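Local coordinates for protein poly(ADP-ribose) glycohydrolase (Thermomonospora curvata, PDB 3SIG) that hydrolyses the ribose-ribose glycosidic bonds of poly(ADP-ribose) to release ADP-ribose, which it binds in a pocket of its macrodomain-type fold, at residues R5-E10 against V155-A160. Residues are numbered along the deposited sequence; the frame is centred on the assembly and turned at random.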
loop_
_atom_site.group_PDB
_atom_site.type_symbol
_atom_site.label_atom_id
_atom_site.label_comp_id
_atom_site.label_asym_id
_atom_site.label_seq_id
_atom_site.Cartn_x
_atom_site.Cartn_y
_atom_site.Cartn_z
ATOM N N ARG A 5 -16.247 -2.901 11.214
ATOM C CA ARG A 5 -16.982 -1.660 11.025
ATOM C C ARG A 5 -16.827 -0.769 12.265
ATOM O O ARG A 5 -16.630 0.453 12.152
ATOM C CB ARG A 5 -18.447 -1.988 10.721
ATOM C CG ARG A 5 -19.307 -0.797 10.404
ATOM C CD ARG A 5 -20.761 -1.225 10.182
ATOM N NE ARG A 5 -21.687 -0.105 10.357
ATOM C CZ ARG A 5 -22.990 -0.230 10.610
ATOM N NH1 ARG A 5 -23.541 -1.434 10.721
ATOM N NH2 ARG A 5 -23.750 0.851 10.757
ATOM N N ALA A 6 -16.927 -1.352 13.463
ATOM C CA ALA A 6 -16.771 -0.597 14.699
ATOM C C ALA A 6 -15.369 0.006 14.816
ATOM O O ALA A 6 -15.216 1.159 15.201
ATOM C CB ALA A 6 -17.076 -1.472 15.915
ATOM N N ILE A 7 -14.356 -0.781 14.492
ATOM C CA ILE A 7 -12.986 -0.296 14.526
ATOM C C ILE A 7 -12.776 0.858 13.535
ATOM O O ILE A 7 -12.206 1.896 13.878
ATOM C CB ILE A 7 -12.007 -1.431 14.237
ATOM C CG1 ILE A 7 -11.973 -2.383 15.441
ATOM C CG2 ILE A 7 -10.631 -0.872 13.973
ATOM C CD1 ILE A 7 -11.255 -3.662 15.152
ATOM N N ALA A 8 -13.301 0.692 12.323
ATOM C CA ALA A 8 -13.227 1.771 11.338
ATOM C C ALA A 8 -13.855 3.062 11.828
ATOM O O ALA A 8 -13.258 4.131 11.674
ATOM C CB ALA A 8 -13.872 1.354 10.062
ATOM N N ALA A 9 -15.031 2.990 12.437
ATOM C CA ALA A 9 -15.664 4.186 12.941
ATOM C C ALA A 9 -14.838 4.810 14.062
ATOM O O ALA A 9 -14.766 6.033 14.183
ATOM C CB ALA A 9 -17.095 3.852 13.420
ATOM N N GLU A 10 -14.273 3.972 14.920
ATOM C CA GLU A 10 -13.436 4.484 16.007
ATOM C C GLU A 10 -12.210 5.220 15.432
ATOM O O GLU A 10 -11.828 6.282 15.914
ATOM C CB GLU A 10 -12.970 3.364 16.911
ATOM C CG GLU A 10 -12.192 3.871 18.130
ATOM C CD GLU A 10 -11.697 2.758 19.023
ATOM O OE1 GLU A 10 -10.835 1.975 18.606
ATOM O OE2 GLU A 10 -12.169 2.681 20.171
ATOM N N VAL A 155 0.781 5.195 12.142
ATOM C CA VAL A 155 0.170 3.877 12.279
ATOM C C VAL A 155 0.035 3.626 13.761
ATOM O O VAL A 155 1.008 3.764 14.517
ATOM C CB VAL A 155 1.045 2.790 11.635
ATOM C CG1 VAL A 155 0.408 1.421 11.774
ATOM C CG2 VAL A 155 1.272 3.097 10.183
ATOM N N PHE A 156 -1.165 3.266 14.186
ATOM C CA PHE A 156 -1.488 3.205 15.612
ATOM C C PHE A 156 -2.346 2.003 16.002
ATOM O O PHE A 156 -2.882 2.000 17.129
ATOM C CB PHE A 156 -2.119 4.540 16.096
ATOM C CG PHE A 156 -3.251 5.048 15.226
ATOM C CD1 PHE A 156 -3.030 6.068 14.316
ATOM C CD2 PHE A 156 -4.531 4.523 15.329
ATOM C CE1 PHE A 156 -4.058 6.534 13.520
ATOM C CE2 PHE A 156 -5.558 4.979 14.520
ATOM C CZ PHE A 156 -5.314 5.975 13.610
ATOM N N ARG A 157 -2.435 0.959 15.166
ATOM C CA ARG A 157 -3.016 -0.316 15.583
ATOM C C ARG A 157 -2.126 -1.465 15.167
ATOM O O ARG A 157 -1.406 -1.356 14.145
ATOM C CB ARG A 157 -4.418 -0.573 15.015
ATOM C CG ARG A 157 -5.465 0.430 15.374
ATOM C CD ARG A 157 -6.850 -0.057 14.961
ATOM N NE ARG A 157 -7.806 1.019 15.071
ATOM C CZ ARG A 157 -8.559 1.212 16.133
ATOM N NH1 ARG A 157 -8.484 0.395 17.160
ATOM N NH2 ARG A 157 -9.395 2.237 16.165
ATOM N N ASP A 158 -2.187 -2.574 15.898
ATOM C CA ASP A 158 -1.552 -3.822 15.489
ATOM C C ASP A 158 -2.498 -4.660 14.622
ATOM O O ASP A 158 -3.578 -4.214 14.297
ATOM C CB ASP A 158 -1.055 -4.599 16.699
ATOM C CG ASP A 158 -2.177 -5.145 17.572
ATOM O OD1 ASP A 158 -3.373 -5.175 17.215
ATOM O OD2 ASP A 158 -1.840 -5.622 18.690
ATOM N N ASP A 159 -2.086 -5.893 14.305
ATOM C CA ASP A 159 -2.834 -6.741 13.367
ATOM C C ASP A 159 -4.223 -7.095 13.928
ATOM O O ASP A 159 -5.189 -7.300 13.178
ATOM C CB ASP A 159 -2.057 -8.032 13.059
ATOM C CG ASP A 159 -0.820 -7.810 12.192
ATOM O OD1 ASP A 159 -0.754 -6.794 11.445
ATOM O OD2 ASP A 159 0.083 -8.688 12.267
ATOM N N ALA A 160 -4.335 -7.123 15.249
ATOM C CA ALA A 160 -5.591 -7.495 15.890
ATOM C C ALA A 160 -6.547 -6.316 16.078
ATOM O O ALA A 160 -7.684 -6.501 16.530
ATOM C CB ALA A 160 -5.310 -8.143 17.233
HETATM O O HOH W 1 -9.662 -0.122 19.920
#
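R157, at the end of strand 147-157, sends its side chain to helix 2-17, where E10 takes the guanidinium at its edge and I7 covers one face. The arm runs extended from CG to NE and spans the distance between the backbones, whose nearest CA atoms, those of I7 and R157, are 10.0 Å apart. Both terminal nitrogens converge end-on upon a single carboxylate oxygen. R157 NH2 lies 2.8 Å from E10 OE1, on the lone pair facing away from the other oxygen, with an N-H...O angle of 157°. R157 NH1 reaches the same E10 OE1 at 3.2 Å, more bent at 138° and nearly in line with the C-O bond. Carboxylate and guanidinium planes are almost coplanar, 4° apart. A water closes a small triangle at this edge, donating to E10 OE1 at 2.7 Å and accepting from R157 NH1 at 3.0 Å. With CG2 anti to the backbone N, the I7 methyl is carried over the centre of the guanidinium, CG2 lying 3.6 Å from R157 CZ. Further hydrogen bonds tie R157 NE to R117 O, NH1 to G161 O and NH2 to T11 OG1. The contact thus joins the N-terminal helix to the end of a strand next to edge strand 42-44 of the mixed sheet, with the R157 side chain about 12 Å from the bound ADP-ribose. Its chemistry implies a buried arginine held against rotation by acceptors around its rim, its charge probably offset in part by E10, while the methyl over one face probably limits solvent approach from that side.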